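PDB 7M5I: endolysin from Escherichia coli O157 typing phage 15, which probably hydrolyses the beta-1,4 linkages of bacterial peptidoglycan as a lysozyme, breaking the host cell wall so that new phage particles can escape. Local coordinates for residues D15-F20 with Q62-D67; Y28-S31 with P35-G38; V72-K77 with T101-S106; D89-E94 with S106-R111; T95-I100 with N140-R145. All blocks are in the same frame, centred on the assembly; numbering follows the deposited sequence.

Contact 1: D15-F20 with Q62-D67; sequences DAIKFF and QYLLAD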
# COMPACT_ATOMS: atom_id res chain seq x y z
N ASP A 15 5.08 5.92 -7.52
CA ASP A 15 4.77 5.39 -8.88
C ASP A 15 4.23 3.96 -8.74
O ASP A 15 3.27 3.62 -9.41
CB ASP A 15 6.02 5.41 -9.78
CG ASP A 15 6.59 6.74 -10.28
OD1 ASP A 15 5.91 7.78 -10.21
OD2 ASP A 15 7.76 6.70 -10.73
N ALA A 16 4.81 3.12 -7.88
CA ALA A 16 4.36 1.74 -7.67
C ALA A 16 2.96 1.71 -7.06
O ALA A 16 2.07 0.95 -7.54
CB ALA A 16 5.36 0.94 -6.86
N ILE A 17 2.68 2.54 -6.06
CA ILE A 17 1.33 2.56 -5.43
C ILE A 17 0.33 3.03 -6.49
O ILE A 17 -0.77 2.43 -6.56
CB ILE A 17 1.34 3.43 -4.15
CG1 ILE A 17 2.25 2.73 -3.14
CG2 ILE A 17 -0.09 3.58 -3.65
CD1 ILE A 17 2.40 3.46 -1.81
N LYS A 18 0.67 4.05 -7.28
CA LYS A 18 -0.21 4.52 -8.38
C LYS A 18 -0.53 3.32 -9.27
O LYS A 18 -1.67 3.16 -9.71
CB LYS A 18 0.44 5.66 -9.17
CG LYS A 18 0.53 6.98 -8.44
CD LYS A 18 1.29 7.97 -9.27
CE LYS A 18 1.32 9.37 -8.73
NZ LYS A 18 2.33 10.16 -9.45
N PHE A 19 0.49 2.58 -9.66
CA PHE A 19 0.38 1.43 -10.59
C PHE A 19 -0.56 0.37 -10.02
O PHE A 19 -1.47 -0.14 -10.70
CB PHE A 19 1.76 0.90 -10.85
CG PHE A 19 1.78 -0.32 -11.73
CD1 PHE A 19 1.64 -1.58 -11.21
CD2 PHE A 19 1.95 -0.18 -13.09
CE1 PHE A 19 1.66 -2.70 -12.04
CE2 PHE A 19 1.98 -1.30 -13.93
CZ PHE A 19 1.78 -2.55 -13.39
N PHE A 20 -0.41 0.06 -8.73
CA PHE A 20 -1.26 -0.94 -8.03
C PHE A 20 -2.73 -0.48 -7.90
O PHE A 20 -3.65 -1.35 -7.99
CB PHE A 20 -0.70 -1.26 -6.64
CG PHE A 20 0.66 -1.90 -6.65
CD1 PHE A 20 1.03 -2.86 -7.62
CD2 PHE A 20 1.57 -1.59 -5.65
CE1 PHE A 20 2.30 -3.41 -7.60
CE2 PHE A 20 2.84 -2.15 -5.63
CZ PHE A 20 3.21 -3.05 -6.61
N GLN A 62 -2.26 14.60 -5.54
CA GLN A 62 -2.37 15.35 -4.25
C GLN A 62 -3.12 14.48 -3.23
O GLN A 62 -2.66 14.38 -2.05
CB GLN A 62 -2.98 16.73 -4.52
CG GLN A 62 -3.47 17.48 -3.28
CD GLN A 62 -4.29 18.73 -3.63
OE1 GLN A 62 -4.15 19.30 -4.73
NE2 GLN A 62 -5.14 19.18 -2.69
N TYR A 63 -4.25 13.88 -3.63
CA TYR A 63 -5.09 13.11 -2.70
C TYR A 63 -4.35 11.85 -2.28
O TYR A 63 -4.48 11.44 -1.11
CB TYR A 63 -6.45 12.80 -3.33
CG TYR A 63 -7.22 14.01 -3.75
CD1 TYR A 63 -7.09 15.23 -3.12
CD2 TYR A 63 -8.10 13.92 -4.81
CE1 TYR A 63 -7.76 16.36 -3.55
CE2 TYR A 63 -8.80 15.04 -5.25
CZ TYR A 63 -8.66 16.24 -4.60
OH TYR A 63 -9.36 17.34 -4.99
N LEU A 64 -3.61 11.23 -3.17
CA LEU A 64 -2.89 9.96 -2.87
C LEU A 64 -1.76 10.32 -1.86
O LEU A 64 -1.62 9.57 -0.83
CB LEU A 64 -2.31 9.32 -4.11
CG LEU A 64 -1.46 8.07 -3.86
CD1 LEU A 64 -2.31 6.95 -3.30
CD2 LEU A 64 -0.75 7.63 -5.14
N LEU A 65 -1.04 11.40 -2.08
CA LEU A 65 0.01 11.86 -1.13
C LEU A 65 -0.59 12.07 0.26
O LEU A 65 0.05 11.65 1.25
CB LEU A 65 0.68 13.13 -1.64
CG LEU A 65 1.63 12.94 -2.83
CD1 LEU A 65 2.07 14.28 -3.37
CD2 LEU A 65 2.81 12.06 -2.44
N ALA A 66 -1.77 12.67 0.34
CA ALA A 66 -2.40 12.97 1.65
C ALA A 66 -2.82 11.63 2.28
O ALA A 66 -2.59 11.47 3.49
CB ALA A 66 -3.58 13.88 1.47
N ASP A 67 -3.38 10.71 1.48
CA ASP A 67 -3.87 9.37 1.89
C ASP A 67 -2.70 8.57 2.51
O ASP A 67 -2.94 7.84 3.52
CB ASP A 67 -4.36 8.53 0.71
CG ASP A 67 -5.71 8.86 0.06
OD1 ASP A 67 -6.51 9.55 0.75
OD2 ASP A 67 -5.90 8.43 -1.22

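Contact 2: Y28-S31 with P35-G38; sequences YEDS and PTIG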
# COMPACT_ATOMS: atom_id res chain seq x y z
N TYR A 28 -16.31 6.51 -9.33
CA TYR A 28 -16.98 5.23 -9.66
C TYR A 28 -17.25 4.53 -8.33
O TYR A 28 -16.50 4.68 -7.34
CB TYR A 28 -16.10 4.35 -10.57
CG TYR A 28 -14.82 3.88 -9.97
CD1 TYR A 28 -13.69 4.68 -9.93
CD2 TYR A 28 -14.70 2.61 -9.40
CE1 TYR A 28 -12.47 4.25 -9.42
CE2 TYR A 28 -13.50 2.18 -8.84
CZ TYR A 28 -12.37 2.98 -8.88
OH TYR A 28 -11.17 2.63 -8.28
N GLU A 29 -18.25 3.68 -8.36
CA GLU A 29 -18.60 2.83 -7.22
C GLU A 29 -17.78 1.57 -7.38
O GLU A 29 -17.93 0.93 -8.40
CB GLU A 29 -20.11 2.65 -7.25
CG GLU A 29 -20.59 1.70 -6.21
CD GLU A 29 -22.11 1.65 -6.09
OE1 GLU A 29 -22.73 2.75 -6.05
OE2 GLU A 29 -22.65 0.53 -6.00
N ASP A 30 -16.97 1.25 -6.39
CA ASP A 30 -16.18 0.01 -6.37
C ASP A 30 -17.11 -1.18 -6.15
O ASP A 30 -18.35 -1.01 -6.08
CB ASP A 30 -14.99 0.16 -5.43
CG ASP A 30 -15.24 -0.08 -3.95
OD1 ASP A 30 -16.42 -0.30 -3.55
OD2 ASP A 30 -14.23 -0.05 -3.18
N SER A 31 -16.51 -2.37 -6.14
CA SER A 31 -17.22 -3.66 -6.06
C SER A 31 -17.96 -3.75 -4.72
O SER A 31 -18.88 -4.52 -4.67
CB SER A 31 -16.23 -4.83 -6.22
OG SER A 31 -15.59 -4.71 -7.49
N PRO A 35 -17.97 4.89 -3.25
CA PRO A 35 -17.46 5.85 -4.23
C PRO A 35 -15.95 6.07 -4.09
O PRO A 35 -15.46 6.33 -3.03
CB PRO A 35 -18.29 7.12 -3.95
CG PRO A 35 -19.55 6.59 -3.31
CD PRO A 35 -19.05 5.48 -2.42
N THR A 36 -15.26 5.95 -5.22
CA THR A 36 -13.79 5.96 -5.33
C THR A 36 -13.38 6.89 -6.49
O THR A 36 -14.09 6.99 -7.47
CB THR A 36 -13.27 4.53 -5.53
OG1 THR A 36 -13.80 3.70 -4.51
CG2 THR A 36 -11.75 4.47 -5.48
N ILE A 37 -12.24 7.54 -6.37
CA ILE A 37 -11.75 8.43 -7.44
C ILE A 37 -10.21 8.47 -7.38
O ILE A 37 -9.60 8.13 -6.36
CB ILE A 37 -12.36 9.84 -7.33
CG1 ILE A 37 -12.35 10.60 -8.68
CG2 ILE A 37 -11.68 10.65 -6.22
CD1 ILE A 37 -13.20 11.85 -8.71
N GLY A 38 -9.59 8.91 -8.47
CA GLY A 38 -8.14 9.07 -8.50
C GLY A 38 -7.44 7.72 -8.39
O GLY A 38 -7.87 6.71 -9.03
O HOH W 1 -8.62 3.94 -8.70
O HOH W 2 -12.32 1.61 -3.56

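Contact 3: V72-K77 with T101-S106; sequences VAAVNK and TAMQDS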
# COMPACT_ATOMS: atom_id res chain seq x y z
N VAL A 72 3.05 5.88 5.83
CA VAL A 72 4.50 6.22 5.93
C VAL A 72 4.86 6.38 7.43
O VAL A 72 5.88 5.76 7.89
CB VAL A 72 4.80 7.50 5.13
CG1 VAL A 72 6.21 7.99 5.36
CG2 VAL A 72 4.53 7.29 3.63
N ALA A 73 4.06 7.13 8.18
CA ALA A 73 4.34 7.39 9.62
C ALA A 73 4.36 6.04 10.34
O ALA A 73 5.28 5.79 11.15
CB ALA A 73 3.34 8.35 10.22
N ALA A 74 3.37 5.20 10.10
CA ALA A 74 3.22 3.92 10.82
C ALA A 74 4.40 3.00 10.49
O ALA A 74 4.86 2.24 11.39
CB ALA A 74 1.89 3.26 10.48
N VAL A 75 4.82 2.95 9.24
CA VAL A 75 5.95 2.04 8.89
C VAL A 75 7.23 2.56 9.59
O VAL A 75 7.98 1.73 10.14
CB VAL A 75 6.08 1.86 7.37
CG1 VAL A 75 7.33 1.07 7.00
CG2 VAL A 75 4.85 1.16 6.83
N ASN A 76 7.47 3.87 9.57
CA ASN A 76 8.59 4.50 10.29
C ASN A 76 8.59 4.00 11.74
O ASN A 76 9.65 3.62 12.25
CB ASN A 76 8.55 6.03 10.18
CG ASN A 76 9.26 6.54 8.93
OD1 ASN A 76 10.35 6.08 8.62
ND2 ASN A 76 8.68 7.48 8.21
N LYS A 77 7.44 4.03 12.41
CA LYS A 77 7.36 3.67 13.85
C LYS A 77 7.53 2.17 14.06
O LYS A 77 8.13 1.79 15.06
CB LYS A 77 6.04 4.20 14.42
CG LYS A 77 5.99 5.71 14.60
CD LYS A 77 4.63 6.33 14.26
CE LYS A 77 4.52 7.82 14.50
NZ LYS A 77 4.57 8.12 15.96
N THR A 101 -2.85 -1.72 11.58
CA THR A 101 -2.90 -2.79 12.60
C THR A 101 -2.37 -4.11 12.05
O THR A 101 -1.58 -4.78 12.79
CB THR A 101 -4.28 -2.97 13.22
OG1 THR A 101 -4.50 -1.77 13.95
CG2 THR A 101 -4.32 -4.16 14.15
N ALA A 102 -2.71 -4.46 10.81
CA ALA A 102 -2.31 -5.76 10.24
C ALA A 102 -0.78 -5.77 10.10
O ALA A 102 -0.16 -6.80 10.38
CB ALA A 102 -2.98 -5.93 8.89
N MET A 103 -0.23 -4.67 9.59
CA MET A 103 1.25 -4.55 9.42
C MET A 103 1.90 -4.64 10.80
O MET A 103 2.90 -5.38 10.94
CB MET A 103 1.61 -3.23 8.74
CG MET A 103 3.11 -2.96 8.67
SD MET A 103 3.82 -2.23 10.16
CE MET A 103 3.08 -0.61 10.15
N GLN A 104 1.39 -3.92 11.79
CA GLN A 104 2.05 -3.83 13.12
C GLN A 104 2.21 -5.21 13.76
O GLN A 104 3.22 -5.45 14.43
CB GLN A 104 1.30 -2.88 14.05
CG GLN A 104 1.48 -1.43 13.65
CD GLN A 104 0.55 -0.55 14.43
OE1 GLN A 104 -0.43 -1.02 15.02
NE2 GLN A 104 0.85 0.75 14.40
N ASP A 105 1.23 -6.07 13.59
CA ASP A 105 1.16 -7.40 14.24
C ASP A 105 1.64 -8.49 13.29
O ASP A 105 1.60 -9.65 13.71
CB ASP A 105 -0.25 -7.65 14.77
CG ASP A 105 -0.68 -6.68 15.85
OD1 ASP A 105 0.21 -6.04 16.47
OD2 ASP A 105 -1.91 -6.58 16.10
N SER A 106 2.14 -8.15 12.10
CA SER A 106 2.49 -9.11 11.03
C SER A 106 3.76 -9.89 11.38
O SER A 106 4.63 -9.35 12.03
CB SER A 106 2.66 -8.41 9.69
OG SER A 106 3.80 -7.55 9.68
O HOH W 3 3.41 1.68 13.67

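Contact 4: D89-E94 with S106-R111; sequences DALVSE and STFIKR. With PO4 (phosphate ion), chain C; PO4 (phosphate ion), chain D.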
# COMPACT_ATOMS: atom_id res chain seq x y z
N ASP A 89 9.81 1.44 0.69
CA ASP A 89 8.75 1.62 -0.33
C ASP A 89 7.81 0.41 -0.34
O ASP A 89 6.53 0.60 -0.39
CB ASP A 89 9.32 1.87 -1.72
CG ASP A 89 10.02 3.19 -1.92
OD1 ASP A 89 9.79 4.15 -1.12
OD2 ASP A 89 10.81 3.26 -2.93
N ALA A 90 8.36 -0.79 -0.36
CA ALA A 90 7.57 -2.03 -0.39
C ALA A 90 6.71 -2.16 0.86
O ALA A 90 5.51 -2.51 0.76
CB ALA A 90 8.44 -3.23 -0.58
N LEU A 91 7.28 -1.92 2.04
CA LEU A 91 6.51 -2.04 3.31
C LEU A 91 5.39 -1.00 3.33
O LEU A 91 4.30 -1.36 3.74
CB LEU A 91 7.47 -1.84 4.49
CG LEU A 91 8.51 -2.94 4.64
CD1 LEU A 91 9.55 -2.51 5.68
CD2 LEU A 91 7.91 -4.27 5.05
N VAL A 92 5.63 0.20 2.82
CA VAL A 92 4.55 1.24 2.80
C VAL A 92 3.47 0.82 1.81
O VAL A 92 2.30 0.81 2.19
CB VAL A 92 5.10 2.64 2.46
CG1 VAL A 92 3.98 3.66 2.22
CG2 VAL A 92 5.97 3.14 3.61
N SER A 93 3.86 0.40 0.59
CA SER A 93 2.86 -0.12 -0.40
C SER A 93 1.97 -1.21 0.23
O SER A 93 0.71 -1.14 0.12
CB SER A 93 3.52 -0.58 -1.64
OG SER A 93 2.54 -1.02 -2.58
N GLU A 94 2.53 -2.20 0.87
CA GLU A 94 1.75 -3.33 1.43
C GLU A 94 0.89 -2.83 2.59
O GLU A 94 -0.33 -3.24 2.67
CB GLU A 94 2.64 -4.50 1.84
CG GLU A 94 1.83 -5.64 2.41
CD GLU A 94 2.36 -7.03 2.25
OE1 GLU A 94 1.72 -8.00 2.76
OE2 GLU A 94 3.38 -7.19 1.57
N SER A 106 2.14 -8.15 12.10
CA SER A 106 2.49 -9.11 11.03
C SER A 106 3.76 -9.89 11.38
O SER A 106 4.63 -9.35 12.03
CB SER A 106 2.66 -8.41 9.69
OG SER A 106 3.80 -7.55 9.68
N THR A 107 3.88 -11.10 10.85
CA THR A 107 5.14 -11.84 10.79
C THR A 107 6.16 -11.10 9.90
O THR A 107 7.36 -11.11 10.25
CB THR A 107 4.91 -13.26 10.28
OG1 THR A 107 4.02 -13.91 11.18
CG2 THR A 107 6.19 -14.03 10.14
N PHE A 108 5.75 -10.51 8.78
CA PHE A 108 6.74 -9.89 7.86
C PHE A 108 7.51 -8.81 8.62
O PHE A 108 8.74 -8.73 8.45
CB PHE A 108 6.13 -9.48 6.52
CG PHE A 108 5.20 -8.30 6.50
CD1 PHE A 108 5.69 -7.00 6.49
CD2 PHE A 108 3.82 -8.50 6.34
CE1 PHE A 108 4.83 -5.91 6.38
CE2 PHE A 108 2.97 -7.42 6.26
CZ PHE A 108 3.45 -6.12 6.26
N ILE A 109 6.87 -8.00 9.45
CA ILE A 109 7.57 -6.84 10.08
C ILE A 109 8.52 -7.38 11.18
O ILE A 109 9.61 -6.79 11.33
CB ILE A 109 6.59 -5.81 10.64
CG1 ILE A 109 7.27 -4.45 10.79
CG2 ILE A 109 6.00 -6.28 11.96
CD1 ILE A 109 7.51 -3.74 9.45
N LYS A 110 8.12 -8.46 11.86
CA LYS A 110 8.98 -9.16 12.85
C LYS A 110 10.25 -9.67 12.15
O LYS A 110 11.36 -9.47 12.66
CB LYS A 110 8.15 -10.24 13.52
CG LYS A 110 7.21 -9.71 14.60
CD LYS A 110 6.73 -10.83 15.57
CE LYS A 110 5.40 -10.59 16.30
NZ LYS A 110 4.21 -10.59 15.41
N ARG A 111 10.10 -10.29 10.99
CA ARG A 111 11.23 -10.85 10.22
C ARG A 111 12.10 -9.71 9.71
O ARG A 111 13.36 -9.83 9.78
CB ARG A 111 10.75 -11.78 9.10
CG ARG A 111 10.10 -13.04 9.63
CD ARG A 111 9.66 -13.93 8.49
NE ARG A 111 9.15 -15.20 8.96
CZ ARG A 111 8.68 -16.17 8.18
NH1 ARG A 111 8.69 -16.05 6.88
NH2 ARG A 111 8.24 -17.27 8.73
P PO4 C . 0.72 -12.88 10.14
O1 PO4 C . 1.53 -13.98 10.83
O2 PO4 C . -0.39 -13.55 9.34
O3 PO4 C . 1.63 -12.11 9.22
O4 PO4 C . 0.09 -11.93 11.14
P PO4 D . 8.73 -16.45 12.52
O1 PO4 D . 9.64 -17.39 13.31
O2 PO4 D . 7.33 -17.06 12.41
O3 PO4 D . 9.34 -16.26 11.14
O4 PO4 D . 8.65 -15.09 13.22

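Contact 5: T95-I100 with N140-R145; sequences TYNIGI and NGLKNR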
# COMPACT_ATOMS: atom_id res chain seq x y z
N THR A 95 1.46 -1.99 3.47
CA THR A 95 0.70 -1.48 4.64
C THR A 95 -0.48 -0.63 4.15
O THR A 95 -1.55 -0.69 4.77
CB THR A 95 1.62 -0.66 5.57
OG1 THR A 95 2.71 -1.50 5.93
CG2 THR A 95 0.90 -0.19 6.81
N TYR A 96 -0.30 0.12 3.08
CA TYR A 96 -1.35 0.97 2.49
C TYR A 96 -2.56 0.11 2.07
O TYR A 96 -3.72 0.59 2.08
CB TYR A 96 -0.79 1.74 1.30
CG TYR A 96 -1.77 2.77 0.81
CD1 TYR A 96 -2.23 3.74 1.69
CD2 TYR A 96 -2.26 2.79 -0.48
CE1 TYR A 96 -3.13 4.71 1.30
CE2 TYR A 96 -3.16 3.75 -0.91
CZ TYR A 96 -3.59 4.72 -0.02
OH TYR A 96 -4.56 5.66 -0.30
N ASN A 97 -2.31 -1.15 1.73
CA ASN A 97 -3.36 -2.10 1.29
C ASN A 97 -3.90 -2.87 2.49
O ASN A 97 -5.14 -2.99 2.64
CB ASN A 97 -2.78 -2.98 0.18
CG ASN A 97 -3.72 -4.06 -0.30
OD1 ASN A 97 -3.42 -5.22 -0.18
ND2 ASN A 97 -4.91 -3.65 -0.72
N ILE A 98 -3.07 -3.39 3.38
CA ILE A 98 -3.57 -4.29 4.45
C ILE A 98 -3.99 -3.49 5.70
O ILE A 98 -4.76 -4.04 6.50
CB ILE A 98 -2.60 -5.43 4.79
CG1 ILE A 98 -1.35 -4.91 5.53
CG2 ILE A 98 -2.28 -6.23 3.55
CD1 ILE A 98 -0.47 -5.99 6.02
N GLY A 99 -3.53 -2.27 5.83
CA GLY A 99 -3.79 -1.37 6.96
C GLY A 99 -2.71 -1.45 8.03
O GLY A 99 -1.96 -2.45 8.10
N ILE A 100 -2.77 -0.49 8.93
CA ILE A 100 -1.73 -0.23 9.95
C ILE A 100 -1.71 -1.38 10.95
O ILE A 100 -0.63 -1.92 11.20
CB ILE A 100 -1.94 1.15 10.59
CG1 ILE A 100 -1.67 2.26 9.56
CG2 ILE A 100 -1.05 1.29 11.82
CD1 ILE A 100 -1.94 3.65 10.07
N ASN A 140 -6.47 -13.35 -6.68
CA ASN A 140 -5.35 -13.42 -7.67
C ASN A 140 -4.75 -12.03 -7.83
O ASN A 140 -3.50 -11.96 -7.94
CB ASN A 140 -5.81 -14.05 -8.97
CG ASN A 140 -6.01 -15.54 -8.83
OD1 ASN A 140 -5.51 -16.21 -7.90
ND2 ASN A 140 -6.74 -16.08 -9.79
N GLY A 141 -5.53 -10.95 -7.80
CA GLY A 141 -5.03 -9.57 -7.89
C GLY A 141 -4.09 -9.26 -6.75
O GLY A 141 -3.03 -8.68 -6.96
N LEU A 142 -4.46 -9.66 -5.52
CA LEU A 142 -3.58 -9.47 -4.37
C LEU A 142 -2.32 -10.34 -4.53
O LEU A 142 -1.24 -9.85 -4.16
CB LEU A 142 -4.28 -9.80 -3.06
CG LEU A 142 -5.30 -8.74 -2.62
CD1 LEU A 142 -5.85 -9.12 -1.24
CD2 LEU A 142 -4.71 -7.36 -2.61
N LYS A 143 -2.44 -11.58 -4.97
CA LYS A 143 -1.22 -12.40 -5.19
C LYS A 143 -0.28 -11.65 -6.13
O LYS A 143 0.95 -11.68 -5.87
CB LYS A 143 -1.54 -13.79 -5.74
CG LYS A 143 -2.20 -14.73 -4.75
CD LYS A 143 -2.53 -16.03 -5.40
CE LYS A 143 -1.44 -17.04 -5.47
NZ LYS A 143 -2.10 -18.37 -5.69
N ASN A 144 -0.80 -11.04 -7.18
CA ASN A 144 0.07 -10.31 -8.15
C ASN A 144 0.72 -9.11 -7.47
O ASN A 144 1.94 -8.85 -7.66
CB ASN A 144 -0.71 -9.96 -9.40
CG ASN A 144 0.19 -9.64 -10.56
OD1 ASN A 144 1.26 -10.27 -10.72
ND2 ASN A 144 -0.31 -8.76 -11.40
N ARG A 145 -0.08 -8.33 -6.72
CA ARG A 145 0.44 -7.15 -6.02
C ARG A 145 1.48 -7.60 -5.02
O ARG A 145 2.56 -6.95 -4.98
CB ARG A 145 -0.69 -6.38 -5.36
CG ARG A 145 -0.19 -5.18 -4.58
CD ARG A 145 -1.33 -4.32 -4.06
NE ARG A 145 -0.83 -3.19 -3.31
CZ ARG A 145 -1.52 -2.09 -3.09
NH1 ARG A 145 -2.76 -1.97 -3.56
NH2 ARG A 145 -0.97 -1.09 -2.41
O HOH W 4 -4.61 -0.44 -1.51

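Contact 1: D15-F20 with Q62-D67
Leu64 meets helix 11-21 with its two methyl groups, one on each of two successive residues. Its CD2 lies 3.6 Å from CG of Lys18, and its CD1 lies 4.1 Å from CG2 of Ile17, so the leucine fork straddles the neighbouring pair. The contact is apolar throughout, and no hydrogen bond joins the two segments. Leu64 reaches across because its CG stands opposite the backbone N (chi1 176°), which carries the fork straight out from helix 57-78. Ile17 offers the CG2 branch, while its CG1 arm runs on toward Ser93 of helix 85-98. Lys18 contributes only the root of its chain: beyond CG it is extended, and NZ forms a salt bridge with Glu61, one turn before Leu64 at the start of the same helix. The ammonium group therefore ties the helices together beside the apolar touch. Outside the two segments, Leu14 packs on Leu64 from the preceding turn of helix 11-21, and Tyr96 of helix 85-98 lies against Ile17. The backbones stay 8.2 Å apart between CA of Lys18 and CA of Leu64. Ile17 also lies next to Glu21, the predicted catalytic residue at the end of its helix. The contact thus sets the long helix 57-78, which links the two lobes in phage lysozymes of the T4 type, against the helix that carries the probable catalytic glutamate.

Contact 2: Y28-S31 with P35-G38
Thr36 OG1 is gripped from two directions: a water that donates to it at 2.7 Å, and the carbonyl of Ile34, with which it is also hydrogen-bonded. The same water donates to OD2 of Asp30 at 2.6 Å and so bridges the two side chains, whose direct approach is only a loose one, CB of Asp30 to OG1 of Thr36. The other carboxylate oxygen, OD1, accepts from the backbone N of Ile34, which ties Asp30 into the turn between the strands. The backbones of Tyr28 and Thr36 are joined as an antiparallel hydrogen-bonded pair. Tyr28 N donates to Thr36 O at 2.9 Å, and Thr36 N returns the bond to Tyr28 O at 2.8 Å with a more bent N-H...O angle of 147°. Glu29 and Pro35 form the next, non-hydrogen-bonded pair, and CA of Pro35 makes a C-H...O contact with Tyr28 O. The Tyr28 ring folds back over its partner because CG sits between the backbone N and carbonyl carbon (chi1 64°). A CH-pi contact results, with CB of Thr36 4.0 Å from the ring centroid over one face, while CG2 lies 3.4 Å from the phenol OH. At the ring edge a second water links this OH to Gly38 O, each at 2.9 Å, extending the connection along the strand. Together these form the beta hairpin of strands 27-29 and 35-38, which in phage lysozymes of family GH24 flanks the cleft and here holds the predicted catalytic residue Asp30.

Contact 3: V72-K77 with T101-S106
Met103 buries more surface here than any other residue, and across to helix 57-78 its methyl group does all the touching. CE lies 4.1 Å from CB of Ala74 and 4.2 Å from CG2 of Val75, resting against two successive residues of helix 57-78. It comes closer still to the backbone, 3.6 Å from Ala74 O. The thioether gets there by leaving its helix with CG trans to N (chi1 174°) and then bending at both of the next torsions, which turns CE onto the Ala74 side. Ala74 offers its CB methyl, and the closest CA pair, Val75 and Met103, is 8.1 Å apart. Val75 presents CG2 to both Met103 and Thr95 of helix 85-98, and Thr95 also touches Met103. Beside this apolar patch, a water donates to Ala74 O at 2.8 Å and accepts from NE2 of Gln104 at 2.8 Å. At the end of helix 100-104, Met103 O takes bonds from both N and OG of Ser106, closing the turn into the next helix. This is plain helix packing within the helical lobe, where the short helix 100-104 is laid on the later part of helix 57-78.

Contact 4: D89-E94 with S106-R111
Leu91 and Phe108 make the apolar core of a contact between helices 85-98 and 107-113 of the helical lobe, nearly antiparallel at 163°, their segment axes approaching to 12.3 Å. Leu91 reaches out with CD2, which sits 3.7 Å from CE1 of Phe108 and 4.4 Å from CD1 of Ile109. The leucine and the phenylalanine run past each other in opposite directions. Phe108 is sent toward helix 85-98 by a chi1 of 71°, its CG held between the backbone N and the carbonyl carbon. On one face the ring has OG of Ser106 over its centre, and Trp127 meets it with the ring planes nearly perpendicular.

The polar neighbour is Glu94, extended and coming from the opposite direction, with OE1 3.8 Å from CE2 of Phe108. The carboxylate and ring planes are tilted 39° apart, and the approach is oblique. This buried acid has a long, weak ion pair with Arg146, and Met124 and Trp127 pack around it.

Capping and anion binding belong to the start of helix 107-113. Ser106, the N-cap residue, accepts from Ile109 N at 3.1 Å through the OG that also faces the ring. A phosphate, probably from the crystallisation liquor, sits at this same helix end, where Thr107 N donates to its O3 at 3.0 Å. A second phosphate lies at the edge of the Arg111 guanidinium, near its plane, where NH2 of Arg111 makes a weak bond of 2.8 Å to its O3, and NE approaches the same oxygen so closely that its distance is doubtful.

Contact 5: T95-I100 with N140-R145
The guanidinium of Arg145 has CB of Asn97 over the centre of one face, with CB 3.6 Å from CZ. Beyond CB the amide of Asn97 is turned nearly parallel to the guanidinium, 20° between the planes, so the two flat groups stack with their chains running in opposite directions. The pairing is by contact alone, without a direct hydrogen bond, and ND2 of Asn97 stays 3.9 Å from NH1 of Arg145. A water near both nitrogens accepts from each, but both bonds are weak. Arg145 reaches this place as a straight rod: a trans first torsion (178°) and an extended chain carry it out to NE. There NE makes a salt bridge with Glu149, one turn further along the same helix, which helps hold the guanidinium in this orientation.

The contact joins the last turn of helix 85-98 to the first turns of helix 140-155, which meet in the lysozyme domain close to the predicted catalytic Glu21. NH1 of Arg145 forms a long, weak ion pair with that residue, and NH2 a weak hydrogen bond with Ser93 O.

At the oxygen end of the amide, OD1 lies 3.5 Å from CD2 of Leu142, whose fork crosses it obliquely. The same oxygen accepts from NH2 of Arg146, so Asn97 meets Leu142, Arg145 and Arg146, little more than one turn of helix 140-155.

In the fold
From the N terminus, helix 11-21 leads into the hairpin of contact 2, a short loop nested inside the longer one that contact 1 closes when helix 57-78 returns to helix 11-21. Contacts 3, 4 and 5 follow in series and cross one another: contact 3 closes helix 57-78 with 100-104, contact 4 closes 85-98 with 107-113, and contact 5 brings 140-155 back to 85-98. Contacts 3 and 4 share Ser106 and lie 8 Å apart between centres. Helix 85-98 also touches contact 1 through Ser93 and Tyr96. Contact 2 touches none of the others; its nearest atoms are about 5 Å from those of contact 1 and 17 Å from those of contact 3.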